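Origin of replication complex subunit 1B (PDB 5HH7) binds origins of replication within the origin recognition complex and reads histone H3 tails through its BAH-PHD cassette, the part present in this chain. Local coordinates at residues A[12-17]-A[141-146]; A[135-140]-A[149-154]; A[175-180]-A[217-222]; A[195-200]-A[210-215]. One frame throughout, in Å; residues are numbered along the deposited sequence. Where two conformers were deposited one is given.

Contact 1 (A[12-17]-A[141-146]); sequences KRVYYN and KEVDDG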
# COMPACT_ATOMS: atom_id res chain seq x y z
N LYS A 12 1.65 -28.62 -18.02
CA LYS A 12 0.35 -28.03 -17.73
C LYS A 12 0.53 -26.56 -17.36
O LYS A 12 -0.40 -25.75 -17.49
CB LYS A 12 -0.34 -28.80 -16.60
CG LYS A 12 -1.85 -28.57 -16.51
CD LYS A 12 -2.50 -29.46 -15.46
CE LYS A 12 -2.18 -30.93 -15.71
NZ LYS A 12 -2.44 -31.34 -17.12
N ARG A 13 1.73 -26.21 -16.91
CA ARG A 13 2.07 -24.82 -16.60
C ARG A 13 3.40 -24.42 -17.24
O ARG A 13 4.35 -25.20 -17.26
CB ARG A 13 2.16 -24.60 -15.09
CG ARG A 13 0.86 -24.72 -14.34
CD ARG A 13 1.08 -24.40 -12.87
NE ARG A 13 -0.14 -24.44 -12.08
CZ ARG A 13 -0.20 -24.15 -10.78
NH1 ARG A 13 0.90 -23.78 -10.14
NH2 ARG A 13 -1.36 -24.21 -10.13
N VAL A 14 3.46 -23.19 -17.74
CA VAL A 14 4.72 -22.61 -18.19
C VAL A 14 5.04 -21.41 -17.31
O VAL A 14 4.36 -20.39 -17.37
CB VAL A 14 4.65 -22.16 -19.66
CG1 VAL A 14 5.94 -21.46 -20.07
CG2 VAL A 14 4.38 -23.35 -20.57
N TYR A 15 6.07 -21.55 -16.48
CA TYR A 15 6.45 -20.51 -15.53
C TYR A 15 7.33 -19.44 -16.17
O TYR A 15 8.13 -19.74 -17.06
CB TYR A 15 7.14 -21.11 -14.31
CG TYR A 15 6.20 -21.78 -13.34
CD1 TYR A 15 5.92 -23.14 -13.44
CD2 TYR A 15 5.60 -21.06 -12.31
CE1 TYR A 15 5.06 -23.76 -12.54
CE2 TYR A 15 4.74 -21.67 -11.42
CZ TYR A 15 4.47 -23.02 -11.54
OH TYR A 15 3.62 -23.63 -10.65
N TYR A 16 7.17 -18.20 -15.72
CA TYR A 16 7.94 -17.08 -16.24
C TYR A 16 8.56 -16.27 -15.11
O TYR A 16 7.99 -16.15 -14.03
CB TYR A 16 7.03 -16.15 -17.05
CG TYR A 16 6.48 -16.76 -18.32
CD1 TYR A 16 7.24 -16.77 -19.49
CD2 TYR A 16 5.21 -17.31 -18.36
CE1 TYR A 16 6.74 -17.32 -20.65
CE2 TYR A 16 4.70 -17.86 -19.52
CZ TYR A 16 5.47 -17.86 -20.67
OH TYR A 16 4.98 -18.41 -21.83
N ASN A 17 9.73 -15.69 -15.38
CA ASN A 17 10.31 -14.74 -14.45
C ASN A 17 9.55 -13.42 -14.52
O ASN A 17 9.37 -12.74 -13.51
CB ASN A 17 11.80 -14.51 -14.73
CG ASN A 17 12.38 -13.38 -13.91
OD1 ASN A 17 12.58 -13.52 -12.70
ND2 ASN A 17 12.64 -12.25 -14.56
N LYS A 141 1.62 -19.29 -17.28
CA LYS A 141 0.52 -19.44 -18.21
C LYS A 141 -0.03 -20.86 -18.06
O LYS A 141 0.72 -21.83 -18.13
CB LYS A 141 0.99 -19.21 -19.65
CG LYS A 141 -0.12 -19.30 -20.68
CD LYS A 141 0.39 -18.96 -22.07
CE LYS A 141 1.48 -19.92 -22.51
NZ LYS A 141 1.95 -19.62 -23.90
N GLU A 142 -1.33 -20.96 -17.83
CA GLU A 142 -1.99 -22.25 -17.74
C GLU A 142 -2.10 -22.83 -19.15
O GLU A 142 -2.70 -22.21 -20.03
CB GLU A 142 -3.37 -22.08 -17.11
CG GLU A 142 -4.06 -23.38 -16.71
CD GLU A 142 -3.52 -23.97 -15.42
OE1 GLU A 142 -2.86 -23.24 -14.65
OE2 GLU A 142 -3.77 -25.17 -15.16
N VAL A 143 -1.50 -23.99 -19.37
CA VAL A 143 -1.43 -24.58 -20.70
C VAL A 143 -2.80 -24.94 -21.29
O VAL A 143 -3.03 -24.76 -22.49
CB VAL A 143 -0.48 -25.81 -20.73
CG1 VAL A 143 -0.65 -26.61 -22.02
CG2 VAL A 143 0.97 -25.37 -20.56
N ASP A 144 -3.70 -25.42 -20.45
CA ASP A 144 -5.03 -25.84 -20.90
C ASP A 144 -5.84 -24.73 -21.57
O ASP A 144 -6.57 -24.99 -22.53
CB ASP A 144 -5.83 -26.46 -19.75
CG ASP A 144 -5.27 -27.79 -19.30
OD1 ASP A 144 -4.49 -28.40 -20.05
OD2 ASP A 144 -5.63 -28.24 -18.18
N ASP A 145 -5.72 -23.51 -21.07
CA ASP A 145 -6.57 -22.41 -21.54
C ASP A 145 -5.82 -21.13 -21.91
O ASP A 145 -6.42 -20.17 -22.39
CB ASP A 145 -7.67 -22.10 -20.52
CG ASP A 145 -7.12 -21.85 -19.13
OD1 ASP A 145 -5.93 -21.49 -19.01
OD2 ASP A 145 -7.88 -22.02 -18.15
N GLY A 146 -4.51 -21.11 -21.68
CA GLY A 146 -3.70 -19.95 -22.02
C GLY A 146 -3.84 -18.79 -21.05
O GLY A 146 -3.29 -17.72 -21.28
O HOH W 1 -2.22 -26.02 -13.43
O HOH W 2 -4.22 -23.37 -11.66
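Lys12 O accepts the backbone N-H of Val143 with 2.8 Å between O and N and an N-H...O angle of 165°, the donor standing above the carbonyl plane. The isopropyl group of Val143 settles on the same carbonyl, with Val143 CB 3.2 Å from Lys12 O, and its CG2 reaches Val14 CG2 at 4.0 Å. Further along, Val14 and Lys141 make an antiparallel hydrogen-bonded pair: Val14 N to Lys141 O is 3.1 Å and Lys141 N to Val14 O is 3.0 Å. Lys141 CB meets the ring of Tyr16 at its edge. On the other face of the sheet stand Arg13 and Glu142, a non-hydrogen-bonded pair. A chi2 of 78° folds Glu142 CD over, yet the salt bridge is long, 3.9 Å from Arg13 NE to Glu142 OE1, with the two charged planes 72° apart. A water that donates to Glu142 OE1 accepts only weakly from Arg13 NH2. Trp140 NE1 donates to Glu142 OE1, while Arg13 lies in a cation-pi contact with Trp140 and forms a salt bridge to Asp182. The arrangement is that of a short antiparallel strand, 13-16, added from far away in sequence to the end of strand 132-142 of the BAH domain sheet.

Contact 2 (A[135-140]-A[149-154]); sequences RIDKLW and WIRARW
Trp140 lies under the CB of Trp149: this methylene sits over one face of the indole, 3.6 Å from Trp149 CB to the centroid of the Trp140 six-membered ring and 21° off its normal. The two indole planes are nearly parallel, at 6°, but displaced so that little of one covers the other, which makes this a CH-pi contact more than a stack.

On the same face, Asp137 OD2 is gripped twice, by Arg151 NH1 at 3.0 Å and by Lys138 NZ at 2.8 Å. Both donors lie well out of the carboxylate plane, one on each face, and the arginine meets the oxygen with the edge of its guanidinium. Arg151 was modelled in two conformers, so this half of the network describes one of them. A classic beta bulge sets two residues, Asp137 and Lys138, against the single Arg151: Asp137 N donates to Arg151 O at 2.8 Å, whereas the bond from Lys138 N to the same oxygen is weak. Beyond the bulge, Leu139 and Ile150 turn to the other face, where Leu139 CD2 touches Ile150 CG2 at 3.8 Å and Ile136 CG2 comes within 4.1 Å of the same methyl; Phe26 packs on Ile136 and Leu139.

Arg135 NE pairs with Asp31 outside the hairpin, while Arg153 donates from NE to Thr177 O and pairs through NH2 with Glu216. With Lys138 NZ only 4.6 Å from Arg151 NH1, the carboxylate shared between them would offset the repulsion of two cations and probably favours its ionised form.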
# COMPACT_ATOMS: atom_id res chain seq x y z
N ARG A 135 2.73 -10.12 -2.65
CA ARG A 135 3.99 -10.17 -3.37
C ARG A 135 3.89 -11.30 -4.39
O ARG A 135 3.37 -12.38 -4.09
CB ARG A 135 5.15 -10.41 -2.41
CG ARG A 135 6.46 -10.76 -3.10
CD ARG A 135 7.65 -10.37 -2.24
NE ARG A 135 7.83 -8.92 -2.21
CZ ARG A 135 8.62 -8.28 -1.36
NH1 ARG A 135 9.32 -8.97 -0.45
NH2 ARG A 135 8.72 -6.96 -1.40
N ILE A 136 4.38 -11.05 -5.59
CA ILE A 136 4.32 -12.06 -6.64
C ILE A 136 5.40 -13.12 -6.43
O ILE A 136 6.59 -12.85 -6.55
CB ILE A 136 4.43 -11.45 -8.03
CG1 ILE A 136 3.27 -10.47 -8.27
CG2 ILE A 136 4.43 -12.54 -9.08
CD1 ILE A 136 3.26 -9.84 -9.66
N ASP A 137 4.96 -14.34 -6.12
CA ASP A 137 5.87 -15.45 -5.85
C ASP A 137 6.22 -16.17 -7.15
O ASP A 137 7.38 -16.48 -7.41
CB ASP A 137 5.23 -16.42 -4.86
CG ASP A 137 6.18 -17.50 -4.40
OD1 ASP A 137 7.10 -17.19 -3.62
OD2 ASP A 137 6.00 -18.66 -4.82
N LYS A 138 5.20 -16.44 -7.96
CA LYS A 138 5.39 -17.09 -9.26
C LYS A 138 4.47 -16.44 -10.29
O LYS A 138 3.48 -15.80 -9.93
CB LYS A 138 5.07 -18.58 -9.17
CG LYS A 138 5.89 -19.37 -8.17
CD LYS A 138 7.33 -19.52 -8.62
CE LYS A 138 8.10 -20.46 -7.70
NZ LYS A 138 7.97 -20.04 -6.27
N LEU A 139 4.82 -16.59 -11.56
CA LEU A 139 3.94 -16.23 -12.67
C LEU A 139 3.92 -17.38 -13.66
O LEU A 139 4.97 -17.95 -13.96
CB LEU A 139 4.43 -14.97 -13.38
CG LEU A 139 4.52 -13.65 -12.61
CD1 LEU A 139 5.97 -13.22 -12.49
CD2 LEU A 139 3.69 -12.57 -13.30
N TRP A 140 2.75 -17.72 -14.18
CA TRP A 140 2.68 -18.77 -15.19
C TRP A 140 1.49 -18.66 -16.12
O TRP A 140 0.48 -18.02 -15.81
CB TRP A 140 2.71 -20.16 -14.54
CG TRP A 140 1.41 -20.59 -13.93
CD1 TRP A 140 0.40 -21.27 -14.55
CD2 TRP A 140 0.99 -20.39 -12.58
NE1 TRP A 140 -0.63 -21.50 -13.67
CE2 TRP A 140 -0.29 -20.97 -12.45
CE3 TRP A 140 1.57 -19.78 -11.46
CZ2 TRP A 140 -1.00 -20.95 -11.25
CZ3 TRP A 140 0.87 -19.77 -10.27
CH2 TRP A 140 -0.40 -20.35 -10.17
N TRP A 149 -1.59 -16.58 -14.62
CA TRP A 149 -1.83 -16.64 -13.18
C TRP A 149 -0.58 -16.18 -12.43
O TRP A 149 0.51 -16.14 -12.99
CB TRP A 149 -2.11 -18.07 -12.74
CG TRP A 149 -3.42 -18.66 -13.17
CD1 TRP A 149 -3.76 -19.07 -14.43
CD2 TRP A 149 -4.54 -18.94 -12.33
NE1 TRP A 149 -5.04 -19.57 -14.42
CE2 TRP A 149 -5.54 -19.50 -13.14
CE3 TRP A 149 -4.80 -18.75 -10.97
CZ2 TRP A 149 -6.78 -19.88 -12.64
CZ3 TRP A 149 -6.04 -19.13 -10.47
CH2 TRP A 149 -7.01 -19.69 -11.31
N ILE A 150 -0.76 -15.85 -11.16
CA ILE A 150 0.37 -15.68 -10.25
C ILE A 150 0.16 -16.53 -9.01
O ILE A 150 -0.97 -16.90 -8.69
CB ILE A 150 0.55 -14.22 -9.77
CG1 ILE A 150 -0.69 -13.76 -9.00
CG2 ILE A 150 0.86 -13.29 -10.94
CD1 ILE A 150 -0.50 -12.47 -8.21
N ARG A 151 1.25 -16.87 -8.33
CA ARG A 151 1.15 -17.37 -6.97
C ARG A 151 1.35 -16.18 -6.06
O ARG A 151 2.44 -15.60 -6.01
CB ARG A 151 2.20 -18.44 -6.69
CG ARG A 151 2.07 -19.07 -5.30
CD ARG A 151 2.98 -20.27 -5.12
NE ARG A 151 2.69 -21.00 -3.89
CZ ARG A 151 3.56 -21.19 -2.90
NH1 ARG A 151 4.80 -20.71 -3.00
NH2 ARG A 151 3.21 -21.86 -1.82
N ALA A 152 0.29 -15.78 -5.35
CA ALA A 152 0.34 -14.61 -4.50
C ALA A 152 0.76 -14.98 -3.08
O ALA A 152 0.27 -15.95 -2.52
CB ALA A 152 -1.02 -13.92 -4.48
N ARG A 153 1.67 -14.20 -2.52
CA ARG A 153 2.00 -14.30 -1.10
C ARG A 153 1.39 -13.09 -0.41
O ARG A 153 1.84 -11.96 -0.61
CB ARG A 153 3.51 -14.34 -0.88
CG ARG A 153 3.91 -14.62 0.57
CD ARG A 153 5.42 -14.64 0.77
NE ARG A 153 5.77 -14.85 2.18
CZ ARG A 153 7.01 -14.87 2.64
NH1 ARG A 153 8.04 -14.71 1.82
NH2 ARG A 153 7.24 -15.07 3.94
N TRP A 154 0.36 -13.34 0.40
CA TRP A 154 -0.47 -12.26 0.92
C TRP A 154 0.21 -11.39 1.97
O TRP A 154 0.87 -11.90 2.88
CB TRP A 154 -1.77 -12.82 1.51
CG TRP A 154 -2.63 -13.56 0.53
CD1 TRP A 154 -2.96 -14.88 0.57
CD2 TRP A 154 -3.25 -13.02 -0.64
NE1 TRP A 154 -3.77 -15.20 -0.50
CE2 TRP A 154 -3.96 -14.08 -1.26
CE3 TRP A 154 -3.29 -11.76 -1.23
CZ2 TRP A 154 -4.69 -13.91 -2.44
CZ3 TRP A 154 -4.01 -11.59 -2.40
CH2 TRP A 154 -4.70 -12.66 -2.99

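Contact 3 (A[175-180]-A[217-222]); sequences YLTNDF and YDVHWR
Tyr217 N donates to Leu176 O at 2.8 Å, from above the carbonyl plane, and the neighbouring Thr177 CA makes a CA-H...O contact with Tyr217 O at 3.2 Å. Beside this backbone junction, Tyr175 CB and Tyr217 CB touch at 3.7 Å. Their rings diverge from there, with planes at 37°, so the methylenes make the contact and the rings meet obliquely. Asn178 supplies the polar link: its ND2 reaches Asp218 OD2 at 2.9 Å with an N-H...O angle of 165°. The bond lies almost in the amide plane and comes to the anti side of the carboxylate oxygen. On another flank, Val219 CG2 lies 4.0 Å from Thr177 CB, the two side chains running side by side.

A water fills in behind, accepting from Asn178 N and from Val219 N, 3.0 Å from the latter, and donating to Asp179 OD1.

The second shell fixes these groups. Asp218 OD1 accepts from Trp221 N at 2.9 Å with its anti lone pair, an Asx motif that holds the carboxylate while OD2 faces Asn178. Thr177 OG1, set between the backbone N and carbonyl carbon by a chi1 of 74°, accepts from Asp179 N at 3.0 Å in an ST turn and is also bonded to Trp154 O. Phe224 meets the Tyr175 ring edge-to-face.

Residues 175-180 and 217-222 share one direct backbone bond; Leu176 N adds another to Tyr215. Past the corner at Asn178, a neutral amide takes over: its ND2 serves both Asp218 and Glu216, which would temper the repulsion between these acids.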
# COMPACT_ATOMS: atom_id res chain seq x y z
N TYR A 175 2.33 -6.69 7.19
CA TYR A 175 3.11 -7.90 7.47
C TYR A 175 3.02 -8.81 6.26
O TYR A 175 1.96 -8.92 5.64
CB TYR A 175 2.53 -8.64 8.67
CG TYR A 175 2.51 -7.86 9.95
CD1 TYR A 175 3.62 -7.11 10.36
CD2 TYR A 175 1.39 -7.86 10.77
CE1 TYR A 175 3.60 -6.39 11.54
CE2 TYR A 175 1.36 -7.14 11.95
CZ TYR A 175 2.47 -6.41 12.33
OH TYR A 175 2.44 -5.70 13.51
N LEU A 176 4.13 -9.47 5.92
CA LEU A 176 4.12 -10.46 4.85
C LEU A 176 3.83 -11.84 5.43
O LEU A 176 4.64 -12.38 6.18
CB LEU A 176 5.45 -10.47 4.10
CG LEU A 176 5.48 -11.38 2.87
CD1 LEU A 176 4.33 -11.04 1.93
CD2 LEU A 176 6.82 -11.26 2.14
N THR A 177 2.68 -12.41 5.11
CA THR A 177 2.30 -13.68 5.70
C THR A 177 2.95 -14.85 4.98
O THR A 177 3.63 -14.68 3.96
CB THR A 177 0.77 -13.90 5.65
OG1 THR A 177 0.38 -14.21 4.31
CG2 THR A 177 0.05 -12.65 6.12
N ASN A 178 2.75 -16.04 5.53
CA ASN A 178 3.12 -17.27 4.86
C ASN A 178 1.90 -17.95 4.25
O ASN A 178 1.86 -19.16 4.08
CB ASN A 178 3.84 -18.21 5.83
CG ASN A 178 5.16 -17.64 6.31
OD1 ASN A 178 5.88 -16.98 5.56
ND2 ASN A 178 5.48 -17.88 7.58
N ASP A 179 0.89 -17.13 3.95
CA ASP A 179 -0.29 -17.59 3.22
C ASP A 179 -0.08 -17.36 1.73
O ASP A 179 0.30 -16.26 1.32
CB ASP A 179 -1.54 -16.83 3.67
CG ASP A 179 -2.05 -17.28 5.03
OD1 ASP A 179 -1.34 -18.04 5.72
OD2 ASP A 179 -3.16 -16.86 5.41
N PHE A 180 -0.33 -18.39 0.92
CA PHE A 180 -0.18 -18.29 -0.53
C PHE A 180 -1.47 -18.72 -1.24
O PHE A 180 -2.24 -19.52 -0.71
CB PHE A 180 0.95 -19.18 -1.03
CG PHE A 180 2.31 -18.80 -0.52
CD1 PHE A 180 2.72 -19.17 0.76
CD2 PHE A 180 3.20 -18.11 -1.32
CE1 PHE A 180 3.98 -18.83 1.22
CE2 PHE A 180 4.46 -17.77 -0.87
CZ PHE A 180 4.85 -18.13 0.41
N TYR A 217 4.93 -12.54 8.98
CA TYR A 217 4.00 -12.97 10.02
C TYR A 217 3.47 -14.35 9.70
O TYR A 217 2.77 -14.53 8.71
CB TYR A 217 2.84 -11.98 10.14
CG TYR A 217 1.77 -12.38 11.15
CD1 TYR A 217 2.06 -12.47 12.50
CD2 TYR A 217 0.47 -12.65 10.74
CE1 TYR A 217 1.08 -12.82 13.43
CE2 TYR A 217 -0.52 -13.00 11.66
CZ TYR A 217 -0.21 -13.08 13.00
OH TYR A 217 -1.18 -13.42 13.91
N ASP A 218 3.80 -15.34 10.53
CA ASP A 218 3.22 -16.66 10.35
C ASP A 218 1.87 -16.70 11.04
O ASP A 218 1.79 -16.63 12.26
CB ASP A 218 4.12 -17.77 10.88
CG ASP A 218 3.65 -19.15 10.45
OD1 ASP A 218 2.79 -19.73 11.14
OD2 ASP A 218 4.12 -19.64 9.41
N VAL A 219 0.82 -16.81 10.24
CA VAL A 219 -0.54 -16.73 10.75
C VAL A 219 -0.89 -17.90 11.68
O VAL A 219 -1.64 -17.73 12.64
CB VAL A 219 -1.56 -16.63 9.58
CG1 VAL A 219 -2.99 -16.58 10.10
CG2 VAL A 219 -1.25 -15.41 8.71
N HIS A 220 -0.33 -19.07 11.40
CA HIS A 220 -0.59 -20.25 12.23
C HIS A 220 0.06 -20.15 13.61
O HIS A 220 -0.57 -20.44 14.63
CB HIS A 220 -0.12 -21.53 11.53
CG HIS A 220 -1.01 -21.97 10.41
ND1 HIS A 220 -0.76 -21.65 9.10
CD2 HIS A 220 -2.15 -22.70 10.42
CE1 HIS A 220 -1.71 -22.17 8.33
NE2 HIS A 220 -2.56 -22.82 9.11
N TRP A 221 1.33 -19.75 13.63
CA TRP A 221 2.07 -19.66 14.89
C TRP A 221 1.91 -18.31 15.55
O TRP A 221 2.31 -18.13 16.71
CB TRP A 221 3.55 -19.98 14.66
CG TRP A 221 3.79 -21.41 14.33
CD1 TRP A 221 4.22 -21.92 13.14
CD2 TRP A 221 3.59 -22.53 15.20
NE1 TRP A 221 4.31 -23.29 13.22
CE2 TRP A 221 3.93 -23.69 14.47
CE3 TRP A 221 3.16 -22.67 16.52
CZ2 TRP A 221 3.85 -24.97 15.02
CZ3 TRP A 221 3.08 -23.94 17.07
CH2 TRP A 221 3.43 -25.07 16.32
N ARG A 222 1.30 -17.37 14.83
CA ARG A 222 1.11 -16.00 15.30
C ARG A 222 2.44 -15.43 15.78
O ARG A 222 2.54 -14.88 16.88
CB ARG A 222 0.04 -15.95 16.38
CG ARG A 222 -1.34 -16.31 15.83
CD ARG A 222 -2.33 -16.70 16.91
NE ARG A 222 -3.60 -17.12 16.33
CZ ARG A 222 -4.60 -17.63 17.02
NH1 ARG A 222 -4.49 -17.80 18.34
NH2 ARG A 222 -5.72 -17.99 16.40
O HOH W 3 1.01 -17.56 7.35

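Contact 4 (A[195-200]-A[210-215]); sequences KCPKEF and VFLCEY
Leu212 CB sits over one face of the Phe200 ring, 3.8 Å from the ring centroid and 17° off its normal, a CH-pi contact displaced toward the rim that makes the leucine the main bump. Farther out, its CD1 enters a hollow lined by Lys195 O, Pro197 CA and Phe200 CB, at 3.7 Å from Leu212 CD1 to Lys195 O and 3.8 Å to Pro197 CA. The turn after Lys195 thus wraps round the leucine. Phe200 CG stands anti to its backbone N (chi1 179°), and the ring reaches back along strand 210-212 until its CE1 approaches Val210 CG1 at 4.1 Å. The same methyl meets Lys195 CG at 4.0 Å, so Val210 is touched by an aromatic rim atom and by the aliphatic part of a lysine.

At the far end Pro197 is the protruding group. Its CG presses against the extended side chain of Glu214, which crosses the proline at about a right angle; Pro197 CG is 3.5 Å from Glu214 CB and as close to its CG and CD.

Two backbone bonds hold these shapes in register: Lys195 N to Phe211 O at 2.7 Å and Cys213 N to Lys195 O at 2.9 Å, which with the Lys195-Leu212 bridge define parallel pairing. Phe211 turns from this surface and packs on helix 122-127.

Strand 188-195, ending at Lys195, the short helix 197-200 and strand 210-218 form a beta-alpha-beta unit of the BAH domain; its connection carries the histone H3-binding residues 203-208, and a basic side chain of the bound peptide packs on Val210.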
# COMPACT_ATOMS: atom_id res chain seq x y z
N LYS A 195 8.19 -1.14 1.13
CA LYS A 195 9.57 -0.81 1.47
C LYS A 195 10.03 -1.50 2.74
O LYS A 195 9.27 -1.63 3.70
CB LYS A 195 9.72 0.70 1.65
CG LYS A 195 9.24 1.54 0.47
CD LYS A 195 10.15 1.36 -0.73
CE LYS A 195 9.71 2.25 -1.88
NZ LYS A 195 10.60 2.09 -3.08
N CYS A 196 11.29 -1.94 2.75
CA CYS A 196 11.92 -2.42 3.97
C CYS A 196 12.18 -1.20 4.86
O CYS A 196 12.16 -0.07 4.36
CB CYS A 196 13.22 -3.16 3.64
SG CYS A 196 14.56 -2.10 3.07
N PRO A 197 12.42 -1.42 6.17
CA PRO A 197 12.58 -0.28 7.09
C PRO A 197 13.67 0.69 6.66
O PRO A 197 13.51 1.90 6.83
CB PRO A 197 12.99 -0.96 8.40
CG PRO A 197 12.45 -2.30 8.32
CD PRO A 197 12.49 -2.71 6.87
N LYS A 198 14.76 0.17 6.11
CA LYS A 198 15.89 1.00 5.71
C LYS A 198 15.54 1.99 4.60
O LYS A 198 16.25 2.98 4.41
CB LYS A 198 17.06 0.12 5.26
CG LYS A 198 18.19 0.01 6.26
CD LYS A 198 17.71 -0.45 7.62
CE LYS A 198 18.89 -0.81 8.52
NZ LYS A 198 19.75 -1.88 7.95
N GLU A 199 14.46 1.72 3.87
CA GLU A 199 14.13 2.54 2.71
C GLU A 199 12.77 3.25 2.81
O GLU A 199 12.41 4.03 1.93
CB GLU A 199 14.19 1.70 1.43
CG GLU A 199 15.52 1.01 1.23
CD GLU A 199 15.56 0.17 -0.03
OE1 GLU A 199 14.51 0.02 -0.69
OE2 GLU A 199 16.65 -0.35 -0.37
N PHE A 200 12.03 2.98 3.88
CA PHE A 200 10.69 3.53 4.01
C PHE A 200 10.65 5.05 4.17
O PHE A 200 9.90 5.73 3.47
CB PHE A 200 9.92 2.86 5.15
CG PHE A 200 8.53 3.41 5.35
CD1 PHE A 200 7.53 3.15 4.43
CD2 PHE A 200 8.23 4.20 6.45
CE1 PHE A 200 6.25 3.66 4.60
CE2 PHE A 200 6.95 4.72 6.63
CZ PHE A 200 5.97 4.45 5.70
N VAL A 210 2.75 3.67 -1.11
CA VAL A 210 3.97 3.26 -0.44
C VAL A 210 3.67 2.68 0.94
O VAL A 210 2.97 3.30 1.74
CB VAL A 210 4.95 4.45 -0.29
CG1 VAL A 210 6.16 4.06 0.55
CG2 VAL A 210 5.38 4.95 -1.66
N PHE A 211 4.18 1.49 1.20
CA PHE A 211 3.94 0.83 2.48
C PHE A 211 5.24 0.35 3.10
O PHE A 211 6.26 0.22 2.43
CB PHE A 211 2.99 -0.36 2.30
CG PHE A 211 1.68 0.03 1.68
CD1 PHE A 211 0.64 0.50 2.46
CD2 PHE A 211 1.50 -0.06 0.30
CE1 PHE A 211 -0.56 0.87 1.88
CE2 PHE A 211 0.30 0.31 -0.28
CZ PHE A 211 -0.73 0.78 0.51
N LEU A 212 5.18 0.09 4.40
CA LEU A 212 6.31 -0.43 5.15
C LEU A 212 6.08 -1.90 5.45
O LEU A 212 4.99 -2.28 5.88
CB LEU A 212 6.45 0.32 6.48
CG LEU A 212 7.33 -0.35 7.54
CD1 LEU A 212 8.79 -0.29 7.15
CD2 LEU A 212 7.10 0.27 8.92
N CYS A 213 7.10 -2.73 5.22
CA CYS A 213 7.07 -4.10 5.71
C CYS A 213 8.42 -4.51 6.26
O CYS A 213 9.41 -4.58 5.53
CB CYS A 213 6.63 -5.09 4.63
SG CYS A 213 6.48 -6.79 5.24
N GLU A 214 8.45 -4.79 7.56
CA GLU A 214 9.67 -5.25 8.22
C GLU A 214 9.60 -6.74 8.54
O GLU A 214 10.62 -7.42 8.55
CB GLU A 214 9.91 -4.45 9.50
CG GLU A 214 11.15 -4.88 10.28
CD GLU A 214 11.58 -3.86 11.32
OE1 GLU A 214 10.79 -2.94 11.61
OE2 GLU A 214 12.72 -3.97 11.83
N TYR A 215 8.39 -7.23 8.80
CA TYR A 215 8.24 -8.59 9.33
C TYR A 215 7.45 -9.54 8.46
O TYR A 215 6.48 -9.17 7.80
CB TYR A 215 7.58 -8.56 10.71
CG TYR A 215 8.32 -7.75 11.73
CD1 TYR A 215 9.40 -8.29 12.43
CD2 TYR A 215 7.96 -6.44 12.00
CE1 TYR A 215 10.09 -7.54 13.36
CE2 TYR A 215 8.64 -5.68 12.93
CZ TYR A 215 9.70 -6.24 13.61
OH TYR A 215 10.37 -5.48 14.54

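Overall arrangement
All four contacts belong to one curled, mixed sheet of the BAH domain. Contacts 1 and 2 share strand 132-142, with centres 13 Å apart, and meet where Tyr16 N probably bonds to Leu139 O. Contact 2 passes to contact 3, 16 Å away, through neighbouring strands 148-156 and 175-184. Contacts 3 and 4 share strand 210-218, their centres 17 Å apart. Along the chain, the segments of contacts 1 and 2 alternate, contact 3 follows, and contact 4 is nested inside the loop that contact 3 closes. The ends of the series, contacts 1 and 4, lie 32 Å apart between centres, so the sheet connects the N-terminal strand with the region beside the histone H3 peptide.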